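Local coordinates for protein putative 4-amino-4-deoxychorismate lyase (Thermus thermophilus, PDB 2ZGI) that belongs to the class-IV pyridoxal-phosphate-dependent aminotransferase family, carries pyridoxal 5'-phosphate and probably acts as a lyase, perhaps on 4-amino-4-deoxychorismate, at residues P35-E40 with R185-E190; R44-A49 with L54-D59; L81-G86 with R90-R95; L166-G171 with P230-L235. All blocks are in the same frame, centred on the assembly; numbering follows the deposited sequence.

Contact 1 lies at the surface, whereas contacts 2, 3 and 4 are largely buried. Contacts 1 and 2 share helix 38-51, contact 1 using its start and contact 2 its later turns, where Arg44 grips the cofactor phosphate. Contact 3, a hairpin of the four-stranded sheet, packs under the same helix: Phe83 touches Leu38 and Leu45. Contact 4 lies on the other side of the chain's centre from contacts 2 and 3, but reaches contact 1 where Val188 meets Leu235. Chemistry follows place: a lysine bridges indole and carboxylate in contact 1, aromatic packing joins anion binding in contact 2, backbone pairing dominates contact 3, and contact 4 is mostly apolar.

Contact 1: residues P35-E40 with R185-E190; sequences PLWLEE and REKVAE
Lys187 reaches out from helix 183-194 to lie over the indole of Trp37 and to end at the carboxylate of Glu40, so one side chain supplies three kinds of interaction. The first is packing on the indole face. CG sits over the middle of the two-ring system, 3.7 Å from Trp37 CE2, while CE makes a CH-pi contact over the five-membered ring, with its nearest approach of 3.6 Å to Trp37 CD1. The lysine and tryptophan side chains run antiparallel, each overlapping the other's flank, and the bend of the lysine chain at CB-CG (chi2 -45°) lets the aliphatic part follow the face of the indole. The second is a cation-pi interaction, in which NZ stands 4.4 Å from the centroid of the five-membered ring of Trp37, displaced from the ring normal by 32°. The third is a salt bridge from NZ to OE2 of Glu40; the modelled separation is shorter than such a bond usually is, and its exact length is doubtful. The ammonium is probably stabilised by both the carboxylate and the indole face. Phe239 of helix 233-239 also packs against both Trp37 and Lys187. Trp37, the N-cap residue of helix 38-51, touches Ile183 and Thr184, which bind the cofactor. The contact therefore spans the two sheet-bearing halves of the chain beside the pyridoxal phosphate cleft, as in class-IV enzymes, whose two domains hold the cofactor between them.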
# COMPACT_ATOMS: atom_id res chain seq x y z
N PRO D 35 -18.87 -24.16 -30.32
CA PRO D 35 -18.26 -23.50 -29.15
C PRO D 35 -16.84 -24.00 -28.86
O PRO D 35 -16.58 -25.21 -28.87
CB PRO D 35 -19.22 -23.79 -28.01
CG PRO D 35 -20.17 -24.86 -28.50
CD PRO D 35 -20.05 -24.98 -29.98
N LEU D 36 -15.94 -23.05 -28.62
CA LEU D 36 -14.54 -23.37 -28.38
C LEU D 36 -14.32 -23.71 -26.93
O LEU D 36 -14.75 -22.98 -26.03
CB LEU D 36 -13.63 -22.22 -28.81
CG LEU D 36 -13.25 -22.11 -30.29
CD1 LEU D 36 -14.44 -21.94 -31.19
CD2 LEU D 36 -12.25 -20.94 -30.47
N TRP D 37 -13.64 -24.83 -26.70
CA TRP D 37 -13.26 -25.26 -25.37
C TRP D 37 -14.42 -25.32 -24.40
O TRP D 37 -14.28 -25.00 -23.24
CB TRP D 37 -12.09 -24.40 -24.82
CG TRP D 37 -10.97 -24.27 -25.80
CD1 TRP D 37 -10.43 -25.26 -26.57
CD2 TRP D 37 -10.24 -23.07 -26.11
NE1 TRP D 37 -9.42 -24.74 -27.35
CE2 TRP D 37 -9.28 -23.41 -27.08
CE3 TRP D 37 -10.30 -21.75 -25.65
CZ2 TRP D 37 -8.39 -22.48 -27.61
CZ3 TRP D 37 -9.41 -20.82 -26.17
CH2 TRP D 37 -8.48 -21.19 -27.14
N LEU D 38 -15.56 -25.81 -24.89
CA LEU D 38 -16.79 -25.90 -24.10
C LEU D 38 -16.59 -26.72 -22.82
O LEU D 38 -17.06 -26.33 -21.75
CB LEU D 38 -17.95 -26.46 -24.95
CG LEU D 38 -19.29 -26.68 -24.21
CD1 LEU D 38 -19.83 -25.34 -23.68
CD2 LEU D 38 -20.35 -27.37 -25.12
N GLU D 39 -15.90 -27.85 -22.95
CA GLU D 39 -15.57 -28.69 -21.80
C GLU D 39 -14.82 -27.91 -20.72
O GLU D 39 -15.17 -27.98 -19.55
CB GLU D 39 -14.72 -29.88 -22.23
CG GLU D 39 -14.57 -30.91 -21.12
CD GLU D 39 -14.15 -32.28 -21.63
OE1 GLU D 39 -13.27 -32.36 -22.53
OE2 GLU D 39 -14.69 -33.29 -21.12
N GLU D 40 -13.79 -27.19 -21.11
CA GLU D 40 -12.98 -26.41 -20.16
C GLU D 40 -13.79 -25.30 -19.48
O GLU D 40 -13.64 -25.07 -18.28
CB GLU D 40 -11.76 -25.82 -20.87
CG GLU D 40 -10.67 -26.87 -21.21
CD GLU D 40 -10.84 -27.49 -22.61
OE1 GLU D 40 -11.88 -27.27 -23.28
OE2 GLU D 40 -9.91 -28.22 -23.03
N ARG D 185 -4.99 -18.87 -21.92
CA ARG D 185 -3.58 -18.90 -21.55
C ARG D 185 -3.03 -20.34 -21.47
O ARG D 185 -1.99 -20.66 -22.07
CB ARG D 185 -3.37 -18.19 -20.22
CG ARG D 185 -1.90 -18.01 -19.93
CD ARG D 185 -1.64 -16.81 -19.04
NE ARG D 185 -2.31 -16.93 -17.74
CZ ARG D 185 -2.17 -16.04 -16.77
NH1 ARG D 185 -1.37 -14.98 -16.96
NH2 ARG D 185 -2.80 -16.23 -15.62
N GLU D 186 -3.75 -21.20 -20.76
CA GLU D 186 -3.38 -22.62 -20.68
C GLU D 186 -3.27 -23.30 -22.06
O GLU D 186 -2.36 -24.09 -22.30
CB GLU D 186 -4.34 -23.35 -19.75
CG GLU D 186 -4.22 -22.89 -18.29
CD GLU D 186 -2.81 -23.06 -17.72
OE1 GLU D 186 -2.11 -24.06 -18.07
OE2 GLU D 186 -2.40 -22.18 -16.93
N LYS D 187 -4.18 -22.96 -22.95
CA LYS D 187 -4.13 -23.46 -24.31
C LYS D 187 -2.91 -22.89 -25.02
O LYS D 187 -2.23 -23.62 -25.74
CB LYS D 187 -5.41 -23.12 -25.09
CG LYS D 187 -6.71 -23.70 -24.50
CD LYS D 187 -6.60 -25.16 -24.07
CE LYS D 187 -7.99 -25.76 -23.93
NZ LYS D 187 -8.00 -27.20 -24.16
N VAL D 188 -2.62 -21.60 -24.82
CA VAL D 188 -1.45 -20.99 -25.45
C VAL D 188 -0.16 -21.67 -24.96
O VAL D 188 0.72 -22.00 -25.77
CB VAL D 188 -1.42 -19.46 -25.31
CG1 VAL D 188 -0.08 -18.92 -25.78
CG2 VAL D 188 -2.54 -18.81 -26.14
N ALA D 189 -0.07 -21.90 -23.65
CA ALA D 189 1.04 -22.62 -23.04
C ALA D 189 1.24 -23.98 -23.73
O ALA D 189 2.34 -24.30 -24.22
CB ALA D 189 0.78 -22.80 -21.55
N GLU D 190 0.15 -24.75 -23.79
CA GLU D 190 0.11 -26.07 -24.41
C GLU D 190 0.69 -26.05 -25.83
O GLU D 190 1.58 -26.83 -26.15
CB GLU D 190 -1.32 -26.59 -24.41
CG GLU D 190 -1.43 -28.09 -24.53
CD GLU D 190 -2.78 -28.55 -25.05
OE1 GLU D 190 -3.57 -27.71 -25.56
OE2 GLU D 190 -3.04 -29.78 -24.98

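Contact 2: residues R44-A49 with L54-D59; sequences RLRRHA and LSYPGD. With PLP (pyridoxal-5'-phosphate), chain P; SO4 (sulfate ion), chain O.
Tyr56 lies with one face against Arg46, in a helix-loop-helix turn where the loop after helix 38-51 folds back along that helix before helix 59-72 begins. CB of Arg46 stands 3.8 Å from the centroid of the Tyr56 ring, almost exactly on the ring normal, in a CH-pi contact. Extended from CG to NE, the arginine runs across the phenol at about a right angle, and its guanidinium plane is turned 84° from the ring, so the methylenes rather than the charged end do the packing. The backbone N of Gly58 approaches the opposite face toward its rim, and CD2 of Leu45 meets the ring edge at CE1, leaving the phenol held between helix and loop. Where the helix gives way to the loop, N of Leu54 donates to O of Ala49 over 2.9 Å. A different side of the same helix binds anions. NH1 of Arg44 donates to O3P of the cofactor at 2.6 Å; NH2 adds a weak bond to the same oxygen and is itself hydrogen-bonded to OG1 of Thr26. A sulfate ion, probably from the crystallisation liquor, takes a nearly straight bond from NE of Arg47 to O3 (2.7 Å, 177°) and another from NE2 of His48 to O4. Beyond the far rim of the phenol, OH of Tyr56 donates to OD1 of Asp59 at 2.6 Å, nearly in line with the carboxylate C-O bond.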
# COMPACT_ATOMS: atom_id res chain seq x y z
N ARG D 44 -14.50 -25.19 -15.53
CA ARG D 44 -14.14 -24.02 -14.72
C ARG D 44 -15.33 -23.41 -13.99
O ARG D 44 -15.24 -23.10 -12.80
CB ARG D 44 -13.46 -22.95 -15.57
CG ARG D 44 -12.99 -21.75 -14.71
CD ARG D 44 -12.10 -20.79 -15.49
NE ARG D 44 -12.91 -20.03 -16.42
CZ ARG D 44 -12.43 -19.15 -17.30
NH1 ARG D 44 -11.10 -18.92 -17.38
NH2 ARG D 44 -13.28 -18.53 -18.12
N LEU D 45 -16.44 -23.23 -14.71
CA LEU D 45 -17.65 -22.60 -14.18
C LEU D 45 -18.17 -23.37 -12.97
O LEU D 45 -18.51 -22.79 -11.94
CB LEU D 45 -18.74 -22.47 -15.28
CG LEU D 45 -20.02 -21.69 -14.94
CD1 LEU D 45 -19.71 -20.21 -14.67
CD2 LEU D 45 -21.12 -21.82 -16.03
N ARG D 46 -18.23 -24.70 -13.09
CA ARG D 46 -18.59 -25.53 -11.93
C ARG D 46 -17.60 -25.36 -10.77
O ARG D 46 -18.02 -25.33 -9.62
CB ARG D 46 -18.66 -27.02 -12.33
CG ARG D 46 -18.97 -27.99 -11.19
CD ARG D 46 -19.12 -29.40 -11.78
NE ARG D 46 -19.87 -30.24 -10.86
CZ ARG D 46 -19.34 -30.92 -9.84
NH1 ARG D 46 -18.02 -30.88 -9.60
NH2 ARG D 46 -20.14 -31.64 -9.05
N ARG D 47 -16.31 -25.30 -11.08
CA ARG D 47 -15.26 -25.16 -10.05
C ARG D 47 -15.41 -23.83 -9.31
O ARG D 47 -15.36 -23.77 -8.09
CB ARG D 47 -13.87 -25.24 -10.66
CG ARG D 47 -13.32 -26.67 -10.84
CD ARG D 47 -11.82 -26.68 -11.09
NE ARG D 47 -11.42 -25.89 -12.26
CZ ARG D 47 -11.32 -26.39 -13.49
NH1 ARG D 47 -11.59 -27.68 -13.71
NH2 ARG D 47 -10.94 -25.61 -14.50
N HIS D 48 -15.60 -22.76 -10.07
CA HIS D 48 -15.78 -21.44 -9.51
C HIS D 48 -17.06 -21.33 -8.66
O HIS D 48 -17.01 -20.82 -7.52
CB HIS D 48 -15.71 -20.41 -10.65
CG HIS D 48 -14.32 -20.25 -11.19
ND1 HIS D 48 -13.97 -19.28 -12.10
CD2 HIS D 48 -13.18 -20.92 -10.91
CE1 HIS D 48 -12.68 -19.38 -12.38
NE2 HIS D 48 -12.18 -20.38 -11.67
N ALA D 49 -18.17 -21.85 -9.17
CA ALA D 49 -19.42 -21.92 -8.40
C ALA D 49 -19.25 -22.69 -7.09
O ALA D 49 -19.62 -22.21 -6.03
CB ALA D 49 -20.57 -22.53 -9.27
N LEU D 54 -21.95 -21.47 -4.43
CA LEU D 54 -23.11 -21.30 -5.29
C LEU D 54 -23.53 -22.64 -5.93
O LEU D 54 -22.69 -23.33 -6.51
CB LEU D 54 -22.82 -20.26 -6.39
CG LEU D 54 -22.36 -18.86 -5.97
CD1 LEU D 54 -21.78 -18.15 -7.19
CD2 LEU D 54 -23.49 -18.07 -5.38
N SER D 55 -24.80 -22.99 -5.80
CA SER D 55 -25.36 -24.17 -6.50
C SER D 55 -25.12 -24.14 -8.00
O SER D 55 -25.47 -23.17 -8.67
CB SER D 55 -26.87 -24.28 -6.26
OG SER D 55 -27.16 -24.30 -4.88
N TYR D 56 -24.50 -25.20 -8.51
CA TYR D 56 -24.28 -25.39 -9.95
C TYR D 56 -25.51 -26.07 -10.58
O TYR D 56 -25.93 -27.11 -10.11
CB TYR D 56 -23.02 -26.22 -10.18
CG TYR D 56 -22.67 -26.34 -11.65
CD1 TYR D 56 -22.36 -25.20 -12.39
CD2 TYR D 56 -22.69 -27.57 -12.31
CE1 TYR D 56 -22.05 -25.28 -13.74
CE2 TYR D 56 -22.39 -27.66 -13.68
CZ TYR D 56 -22.08 -26.49 -14.39
OH TYR D 56 -21.78 -26.51 -15.73
N PRO D 57 -26.09 -25.48 -11.63
CA PRO D 57 -27.33 -26.09 -12.17
C PRO D 57 -27.15 -27.31 -13.10
O PRO D 57 -28.16 -27.89 -13.57
CB PRO D 57 -27.99 -24.93 -12.91
CG PRO D 57 -26.83 -24.11 -13.37
CD PRO D 57 -25.84 -24.16 -12.22
N GLY D 58 -25.90 -27.70 -13.35
CA GLY D 58 -25.61 -28.89 -14.12
C GLY D 58 -25.29 -28.57 -15.56
O GLY D 58 -25.76 -27.56 -16.12
N ASP D 59 -24.49 -29.44 -16.16
CA ASP D 59 -24.12 -29.31 -17.55
C ASP D 59 -25.32 -29.44 -18.47
O ASP D 59 -25.46 -28.67 -19.40
CB ASP D 59 -23.02 -30.31 -17.90
CG ASP D 59 -21.69 -29.96 -17.26
OD1 ASP D 59 -21.51 -28.78 -16.92
OD2 ASP D 59 -20.85 -30.85 -17.07
N1 PLP P . -8.61 -12.03 -16.88
C2 PLP P . -9.81 -11.74 -16.34
C2A PLP P . -9.88 -10.78 -15.18
C3 PLP P . -10.98 -12.30 -16.87
O3 PLP P . -12.17 -11.98 -16.29
C4 PLP P . -10.87 -13.20 -17.94
C4A PLP P . -12.07 -13.89 -18.54
C5 PLP P . -9.62 -13.50 -18.46
C6 PLP P . -8.50 -12.89 -17.89
C5A PLP P . -9.43 -14.43 -19.64
O4P PLP P . -9.79 -15.79 -19.40
P PLP P . -10.16 -16.82 -20.56
O1P PLP P . -8.92 -17.02 -21.40
O2P PLP P . -11.27 -16.25 -21.41
O3P PLP P . -10.58 -17.98 -19.72
S SO4 O . -9.59 -22.54 -12.26
O1 SO4 O . -8.80 -22.39 -11.04
O2 SO4 O . -8.87 -23.30 -13.28
O3 SO4 O . -10.85 -23.24 -11.98
O4 SO4 O . -9.83 -21.20 -12.80

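Contact 3: residues L81-G86 with R90-R95; sequences LRFTVG and RLSEAR
Arg82 and Thr84 form antiparallel hydrogen-bonded pairs with Glu93 and Leu91, the strand axes running 170° apart; Leu81-Ala94, Phe83-Ser92 and Val85-Arg90 are the non-hydrogen-bonded pairs between and beside them. On the face bearing Arg82, this arginine and Glu93 run side by side in the same direction, with Arg82 CB 3.6 Å from Glu93 CG. That CG is set between the backbone N and carbonyl carbon of Glu93 (chi1 48°), and the extended chain beyond it lies along the arginine. Their salt bridge is long, 4.0 Å from Arg82 NE to Glu93 OE1. Arg82 NE instead donates to Thr84 OG1 at 2.7 Å. A water accepts from that hydroxyl and donates to Glu93 OE1 and to Arg82 O, tying three residues together. Tyr19 of the second subunit also packs on this face, in a cation-pi interaction with Arg82. On the other face CD2 of Leu81 is pressed tightly against CB of Ala94 at 3.4 Å, and CB of Ser92 lies in the plane of the Phe83 ring at its edge. Ser92 OG is hydrogen-bonded to Asp65. The arrangement is a beta hairpin, and its strand 89-96 pairs with a strand of the second subunit to carry the sheet across the interface.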
# COMPACT_ATOMS: atom_id res chain seq x y z
N LEU D 81 -20.61 -15.98 -26.27
CA LEU D 81 -21.56 -16.61 -25.39
C LEU D 81 -21.18 -16.29 -23.98
O LEU D 81 -20.00 -16.08 -23.66
CB LEU D 81 -21.52 -18.15 -25.56
CG LEU D 81 -21.64 -18.72 -26.97
CD1 LEU D 81 -21.25 -20.22 -27.00
CD2 LEU D 81 -23.09 -18.57 -27.37
N ARG D 82 -22.17 -16.27 -23.11
CA ARG D 82 -21.91 -16.08 -21.72
C ARG D 82 -22.82 -16.92 -20.85
O ARG D 82 -24.05 -16.90 -21.03
CB ARG D 82 -22.12 -14.61 -21.42
CG ARG D 82 -21.56 -14.20 -20.10
CD ARG D 82 -22.32 -12.98 -19.69
NE ARG D 82 -22.51 -13.05 -18.28
CZ ARG D 82 -21.67 -12.52 -17.42
NH1 ARG D 82 -20.64 -11.85 -17.89
NH2 ARG D 82 -21.89 -12.63 -16.13
N PHE D 83 -22.22 -17.63 -19.89
CA PHE D 83 -22.94 -18.50 -18.97
C PHE D 83 -22.69 -17.97 -17.58
O PHE D 83 -21.56 -17.82 -17.18
CB PHE D 83 -22.41 -19.95 -19.02
CG PHE D 83 -22.67 -20.68 -20.33
CD1 PHE D 83 -23.91 -20.64 -20.96
CD2 PHE D 83 -21.69 -21.52 -20.86
CE1 PHE D 83 -24.14 -21.36 -22.14
CE2 PHE D 83 -21.92 -22.25 -22.04
CZ PHE D 83 -23.15 -22.16 -22.68
N THR D 84 -23.75 -17.69 -16.83
CA THR D 84 -23.62 -17.06 -15.51
C THR D 84 -24.40 -17.89 -14.49
O THR D 84 -25.55 -18.28 -14.75
CB THR D 84 -24.15 -15.61 -15.52
OG1 THR D 84 -23.55 -14.91 -16.61
CG2 THR D 84 -23.82 -14.87 -14.21
N VAL D 85 -23.76 -18.17 -13.36
CA VAL D 85 -24.36 -18.85 -12.23
C VAL D 85 -24.51 -17.95 -10.99
O VAL D 85 -23.54 -17.34 -10.51
CB VAL D 85 -23.54 -20.10 -11.85
CG1 VAL D 85 -24.12 -20.77 -10.62
CG2 VAL D 85 -23.49 -21.11 -13.04
N GLY D 86 -25.72 -17.90 -10.46
CA GLY D 86 -25.94 -17.43 -9.09
C GLY D 86 -26.96 -18.36 -8.45
O GLY D 86 -27.48 -19.28 -9.13
N ARG D 90 -29.63 -19.34 -13.60
CA ARG D 90 -28.88 -19.92 -14.68
C ARG D 90 -29.10 -18.97 -15.86
O ARG D 90 -30.20 -18.89 -16.41
CB ARG D 90 -29.40 -21.32 -14.99
CG ARG D 90 -28.54 -22.11 -15.95
CD ARG D 90 -29.04 -23.53 -16.04
NE ARG D 90 -30.47 -23.56 -16.35
CZ ARG D 90 -30.93 -23.75 -17.58
NH1 ARG D 90 -30.08 -23.94 -18.56
NH2 ARG D 90 -32.24 -23.76 -17.82
N LEU D 91 -28.06 -18.25 -16.23
CA LEU D 91 -28.20 -17.30 -17.29
C LEU D 91 -27.30 -17.77 -18.43
O LEU D 91 -26.15 -18.14 -18.21
CB LEU D 91 -27.85 -15.92 -16.74
CG LEU D 91 -28.48 -14.59 -17.16
CD1 LEU D 91 -29.99 -14.59 -17.34
CD2 LEU D 91 -28.07 -13.55 -16.09
N SER D 92 -27.87 -17.82 -19.64
CA SER D 92 -27.15 -18.23 -20.83
C SER D 92 -27.56 -17.27 -21.93
O SER D 92 -28.76 -17.00 -22.14
CB SER D 92 -27.48 -19.68 -21.21
OG SER D 92 -27.20 -20.55 -20.12
N GLU D 93 -26.56 -16.72 -22.61
CA GLU D 93 -26.82 -15.73 -23.66
C GLU D 93 -25.81 -15.79 -24.79
O GLU D 93 -24.69 -16.28 -24.62
CB GLU D 93 -26.81 -14.33 -23.05
CG GLU D 93 -25.63 -14.08 -22.16
CD GLU D 93 -25.81 -12.80 -21.39
OE1 GLU D 93 -26.00 -12.90 -20.15
OE2 GLU D 93 -25.81 -11.72 -22.05
N ALA D 94 -26.23 -15.28 -25.95
CA ALA D 94 -25.42 -15.32 -27.15
C ALA D 94 -25.68 -14.08 -27.94
O ALA D 94 -26.82 -13.60 -28.05
CB ALA D 94 -25.74 -16.55 -28.00
N ARG D 95 -24.62 -13.56 -28.52
CA ARG D 95 -24.75 -12.43 -29.40
C ARG D 95 -23.68 -12.54 -30.48
O ARG D 95 -22.64 -13.20 -30.26
CB ARG D 95 -24.63 -11.12 -28.61
CG ARG D 95 -23.21 -10.76 -28.24
CD ARG D 95 -23.18 -9.77 -27.13
NE ARG D 95 -21.82 -9.34 -26.85
CZ ARG D 95 -21.44 -8.81 -25.70
NH1 ARG D 95 -22.31 -8.67 -24.71
NH2 ARG D 95 -20.17 -8.44 -25.53
O HOH W 1 -25.11 -15.21 -19.02

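Contact 4: residues L166-G171 with P230-L235; sequences LLFREG and PELLPL
Strand 164-169 of the mixed sheet meets the loop leading into helix 233-239 through the ring of Phe168, which packs against Leu232 and Glu231. Both methyls of Leu232 take part. CD2 stands over the ring face, 4.1 Å from its centroid and offset toward the rim, in a CH-pi contact; CD1 reaches the base of the ring, 3.7 Å from Phe168 CG and close to CB as well. The leucine and phenylalanine side chains overlap along their flanks, each heading toward the other's backbone. Phe168 carries its CG anti to the backbone N (chi1 -177°), which extends the ring from the strand toward the loop. Glu231 meets the outer end of that ring and crosses it at about a right angle. Its CB is 3.7 Å from Phe168 CZ, and a bend at chi2 (79°) brings OE2 back to the ring edge, 3.3 Å from CE2, with the carboxylate plane turned 40° from the ring. Outside the contact, Leu232 also touches Leu214 of the neighbouring strand 212-217, while Leu235 packs on Val188, Ala191 and Ala192 of helix 183-194. No hydrogen bond joins the two segments, so the contact rests on packing, shared by the leucine methyls and Glu231. At the exposed margin, the carboxylate oxygen lies beside the ring's C-H rim rather than its pi face, an approach probably eased by the slight positive polarisation of those edge hydrogens.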
# COMPACT_ATOMS: atom_id res chain seq x y z
N LEU D 166 0.86 -12.60 -20.65
CA LEU D 166 2.00 -13.51 -20.79
C LEU D 166 3.24 -12.71 -21.16
O LEU D 166 3.14 -11.67 -21.81
CB LEU D 166 1.76 -14.53 -21.91
CG LEU D 166 0.66 -15.59 -21.82
CD1 LEU D 166 -0.68 -15.08 -22.35
CD2 LEU D 166 1.08 -16.76 -22.67
N LEU D 167 4.40 -13.23 -20.77
CA LEU D 167 5.68 -12.60 -21.09
C LEU D 167 6.56 -13.56 -21.88
O LEU D 167 6.72 -14.72 -21.49
CB LEU D 167 6.38 -12.19 -19.80
CG LEU D 167 7.73 -11.46 -19.91
CD1 LEU D 167 7.56 -10.09 -20.52
CD2 LEU D 167 8.36 -11.37 -18.53
N PHE D 168 7.14 -13.09 -22.98
CA PHE D 168 8.05 -13.90 -23.77
C PHE D 168 9.41 -13.24 -23.87
O PHE D 168 9.54 -12.11 -24.34
CB PHE D 168 7.51 -14.18 -25.17
CG PHE D 168 8.40 -15.08 -25.99
CD1 PHE D 168 8.38 -16.46 -25.80
CD2 PHE D 168 9.28 -14.55 -26.93
CE1 PHE D 168 9.22 -17.29 -26.56
CE2 PHE D 168 10.11 -15.37 -27.68
CZ PHE D 168 10.08 -16.75 -27.49
N ARG D 169 10.43 -13.97 -23.42
CA ARG D 169 11.82 -13.51 -23.49
C ARG D 169 12.74 -14.67 -23.89
O ARG D 169 12.56 -15.80 -23.45
CB ARG D 169 12.27 -12.87 -22.17
CG ARG D 169 13.73 -12.40 -22.14
CD ARG D 169 14.20 -11.89 -20.75
NE ARG D 169 13.88 -12.77 -19.62
CZ ARG D 169 12.94 -12.52 -18.71
NH1 ARG D 169 12.22 -11.40 -18.80
NH2 ARG D 169 12.72 -13.37 -17.71
N GLU D 170 13.72 -14.36 -24.75
CA GLU D 170 14.70 -15.32 -25.24
C GLU D 170 14.00 -16.50 -25.94
O GLU D 170 13.74 -16.44 -27.16
CB GLU D 170 15.65 -15.79 -24.11
CG GLU D 170 16.11 -14.70 -23.09
CD GLU D 170 17.09 -13.65 -23.65
OE1 GLU D 170 18.17 -14.04 -24.16
OE2 GLU D 170 16.80 -12.43 -23.56
N GLY D 171 13.67 -17.55 -25.20
CA GLY D 171 12.91 -18.65 -25.79
C GLY D 171 11.91 -19.28 -24.84
O GLY D 171 11.47 -20.42 -25.04
N PRO D 230 9.00 -12.86 -34.17
CA PRO D 230 8.65 -13.97 -35.05
C PRO D 230 8.59 -15.36 -34.38
O PRO D 230 7.98 -16.28 -34.94
CB PRO D 230 9.73 -13.91 -36.13
CG PRO D 230 10.03 -12.45 -36.24
CD PRO D 230 10.00 -11.97 -34.79
N GLU D 231 9.17 -15.50 -33.19
CA GLU D 231 9.10 -16.77 -32.43
C GLU D 231 7.66 -17.08 -31.99
O GLU D 231 7.35 -18.20 -31.54
CB GLU D 231 10.02 -16.73 -31.20
CG GLU D 231 11.42 -16.19 -31.42
CD GLU D 231 11.47 -14.67 -31.48
OE1 GLU D 231 11.58 -14.12 -32.60
OE2 GLU D 231 11.39 -14.02 -30.42
N LEU D 232 6.79 -16.08 -32.11
CA LEU D 232 5.43 -16.18 -31.60
C LEU D 232 4.37 -16.13 -32.70
O LEU D 232 3.20 -16.47 -32.46
CB LEU D 232 5.17 -15.10 -30.57
CG LEU D 232 6.03 -15.21 -29.32
CD1 LEU D 232 5.97 -13.91 -28.57
CD2 LEU D 232 5.57 -16.35 -28.43
N LEU D 233 4.77 -15.69 -33.89
CA LEU D 233 3.87 -15.68 -35.04
C LEU D 233 3.02 -16.95 -35.19
O LEU D 233 1.81 -16.85 -35.31
CB LEU D 233 4.62 -15.34 -36.34
CG LEU D 233 4.21 -14.03 -37.00
CD1 LEU D 233 2.68 -14.00 -37.25
CD2 LEU D 233 4.69 -12.80 -36.19
N PRO D 234 3.66 -18.14 -35.20
CA PRO D 234 2.95 -19.42 -35.12
C PRO D 234 1.83 -19.47 -34.09
O PRO D 234 0.72 -19.94 -34.41
CB PRO D 234 4.06 -20.41 -34.71
CG PRO D 234 5.37 -19.74 -35.08
CD PRO D 234 5.08 -18.35 -35.56
N LEU D 235 2.10 -19.01 -32.87
CA LEU D 235 1.12 -19.05 -31.78
C LEU D 235 -0.02 -18.07 -32.02
O LEU D 235 -1.18 -18.39 -31.77
CB LEU D 235 1.77 -18.72 -30.43
CG LEU D 235 2.40 -19.82 -29.58
CD1 LEU D 235 2.78 -19.21 -28.25
CD2 LEU D 235 1.46 -20.98 -29.39